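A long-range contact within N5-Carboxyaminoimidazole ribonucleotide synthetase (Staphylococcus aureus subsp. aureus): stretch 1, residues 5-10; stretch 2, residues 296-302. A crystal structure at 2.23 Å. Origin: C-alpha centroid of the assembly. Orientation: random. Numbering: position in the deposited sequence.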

# COMPACT_ATOMS: atom_id res chain seq x y z
N ASN A 5 -27.76 -8.42 -3.51
CA ASN A 5 -27.53 -7.08 -2.96
C ASN A 5 -27.42 -7.08 -1.44
O ASN A 5 -28.19 -7.78 -0.78
CB ASN A 5 -28.58 -6.09 -3.42
CG ASN A 5 -28.69 -6.03 -4.91
OD1 ASN A 5 -27.98 -5.24 -5.56
ND2 ASN A 5 -29.57 -6.88 -5.49
N PHE A 6 -26.45 -6.33 -0.91
CA PHE A 6 -26.12 -6.41 0.51
C PHE A 6 -25.59 -5.09 1.09
O PHE A 6 -25.45 -4.10 0.37
CB PHE A 6 -25.16 -7.57 0.74
CG PHE A 6 -23.91 -7.49 -0.07
CD1 PHE A 6 -22.81 -6.71 0.39
CD2 PHE A 6 -23.80 -8.19 -1.27
CE1 PHE A 6 -21.62 -6.65 -0.35
CE2 PHE A 6 -22.62 -8.13 -2.04
CZ PHE A 6 -21.52 -7.34 -1.59
N ASN A 7 -25.37 -5.04 2.39
CA ASN A 7 -25.02 -3.77 3.05
C ASN A 7 -23.89 -3.01 2.40
O ASN A 7 -22.81 -3.58 2.10
CB ASN A 7 -24.68 -4.01 4.49
CG ASN A 7 -25.88 -4.44 5.30
OD1 ASN A 7 -27.00 -4.59 4.79
ND2 ASN A 7 -25.65 -4.67 6.58
N LYS A 8 -24.15 -1.73 2.15
CA LYS A 8 -23.13 -0.78 1.72
C LYS A 8 -22.53 -0.16 2.97
O LYS A 8 -23.19 0.61 3.66
CB LYS A 8 -23.69 0.29 0.76
CG LYS A 8 -24.07 -0.30 -0.62
CD LYS A 8 -24.68 0.74 -1.58
CE LYS A 8 -25.05 0.04 -2.92
NZ LYS A 8 -26.03 0.75 -3.81
N LEU A 9 -21.28 -0.54 3.28
CA LEU A 9 -20.60 -0.04 4.50
C LEU A 9 -19.68 1.13 4.19
O LEU A 9 -18.89 1.08 3.23
CB LEU A 9 -19.77 -1.15 5.17
CG LEU A 9 -20.54 -2.41 5.61
CD1 LEU A 9 -19.53 -3.44 6.03
CD2 LEU A 9 -21.57 -2.08 6.70
N LYS A 10 -19.76 2.15 5.03
CA LYS A 10 -18.96 3.37 4.86
C LYS A 10 -17.75 3.34 5.74
O LYS A 10 -17.70 2.61 6.76
CB LYS A 10 -19.82 4.62 5.14
CG LYS A 10 -20.99 4.83 4.09
CD LYS A 10 -21.91 5.95 4.55
CE LYS A 10 -22.66 6.57 3.38
NZ LYS A 10 -23.81 5.75 2.96
N LEU A 296 -13.39 -3.40 -1.39
CA LEU A 296 -14.47 -2.67 -2.06
C LEU A 296 -15.70 -3.56 -2.17
O LEU A 296 -16.80 -3.14 -1.84
CB LEU A 296 -14.02 -2.18 -3.46
CG LEU A 296 -13.09 -0.96 -3.53
CD1 LEU A 296 -12.68 -0.78 -4.97
CD2 LEU A 296 -13.76 0.33 -2.93
N ALA A 297 -15.46 -4.78 -2.63
CA ALA A 297 -16.51 -5.79 -2.86
C ALA A 297 -17.26 -6.13 -1.59
O ALA A 297 -18.47 -5.99 -1.47
CB ALA A 297 -15.86 -7.04 -3.42
N VAL A 298 -16.49 -6.53 -0.61
CA VAL A 298 -17.02 -7.05 0.63
C VAL A 298 -17.75 -5.96 1.41
O VAL A 298 -18.71 -6.27 2.15
CB VAL A 298 -15.80 -7.70 1.33
CG1 VAL A 298 -15.46 -7.15 2.70
CG2 VAL A 298 -15.81 -9.20 1.14
N THR A 299 -17.33 -4.69 1.26
CA THR A 299 -18.01 -3.59 1.96
C THR A 299 -19.14 -3.05 1.10
O THR A 299 -19.82 -2.07 1.47
CB THR A 299 -17.04 -2.42 2.34
OG1 THR A 299 -16.40 -1.91 1.14
CG2 THR A 299 -15.93 -2.91 3.34
N GLY A 300 -19.36 -3.69 -0.05
CA GLY A 300 -20.55 -3.42 -0.89
C GLY A 300 -20.42 -2.15 -1.75
O GLY A 300 -21.43 -1.61 -2.15
N GLN A 301 -19.18 -1.70 -2.02
CA GLN A 301 -18.94 -0.52 -2.87
C GLN A 301 -18.98 -0.91 -4.34
O GLN A 301 -18.91 -2.08 -4.68
CB GLN A 301 -17.58 0.10 -2.57
CG GLN A 301 -17.23 0.31 -1.04
CD GLN A 301 -18.14 1.24 -0.38
OE1 GLN A 301 -18.17 2.43 -0.71
NE2 GLN A 301 -18.95 0.73 0.54
N SER A 302 -19.05 0.08 -5.22
CA SER A 302 -18.84 -0.17 -6.65
C SER A 302 -17.41 -0.59 -6.93
O SER A 302 -16.48 -0.12 -6.23
CB SER A 302 -19.19 1.04 -7.51
OG SER A 302 -20.55 1.38 -7.31
O HOH W 1 -21.37 -5.60 3.55

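Residues 5-10 have no regular secondary structure and pass over the end of a helix, where residues 296-298 give way to a turn. The two stretches lie at least 290 residues apart in sequence where they touch, and together they bury 307 Å². Asn5 does not reach the other stretch.

Contact begins at Phe6. Its CA-to-CB bond points sideways, but with chi1 in p the ring end comes nearer to the helix terminus. Phe6 CZ lies 3.3 Å from Ala297 O, which sits at the ring edge, near the ring plane. Carbonyl oxygens are often found at aromatic edges, where the ring hydrogens carry a slight positive charge. Ala297 O also accepts a backbone hydrogen bond from Gly300 N, at 2.8 Å. Phe6 CE1 also packs 3.4 Å from Gly300 CA.

Asn7 takes part mainly through its backbone; the end of its side chain leads away. Asn7 O is 3.4 Å from Thr299 O, but both are acceptors and do not bond. A water donates to Asn7 O at 2.9 Å and to Val298 O at 3.1 Å. It thus bridges two carbonyls that could not bond each other.

Lys8 crosses close to Gly300, with their CA atoms 4.5 Å apart. Lys8 CA makes a CA-H...O contact with Thr299 O at 3.6 Å. Its side chain passes by its aliphatic part, with Lys8 CG 3.3 Å from Gly300 O, and its end then leads away.

Gly300 has positive phi and closes the helix in a Schellman motif. Two backbone bonds run back into the last turn: the one from Gly300 N, and one from Gln301 N to Leu296 O at 2.8 Å. Positive phi by itself favours glycine. The packing adds a second constraint, since an ideal CB would point toward stretch 1 and fall 2.4 Å from Asn7 O, a clash.

Leu9 makes the one direct hydrogen bond between the stretches. Leu9 N donates to Thr299 O at 2.8 Å, and the angle of 171° is nearly linear. Beside it, Leu9 CB and Thr299 CB are 4.1 Å apart. Thr299 O also accepts from Gln301 NE2 at 3.1 Å, so one carbonyl serves both stretches. The CA-to-CB bond of Gln301 points away from stretch 1, but the end of its side chain comes back. Gln301 NE2 lies 2.7 Å from Leu9 O, yet the angle is too poor for a hydrogen bond.

The contact ends at Leu9; the CA-to-CB bond of Lys10 points away, and the residue makes no contact.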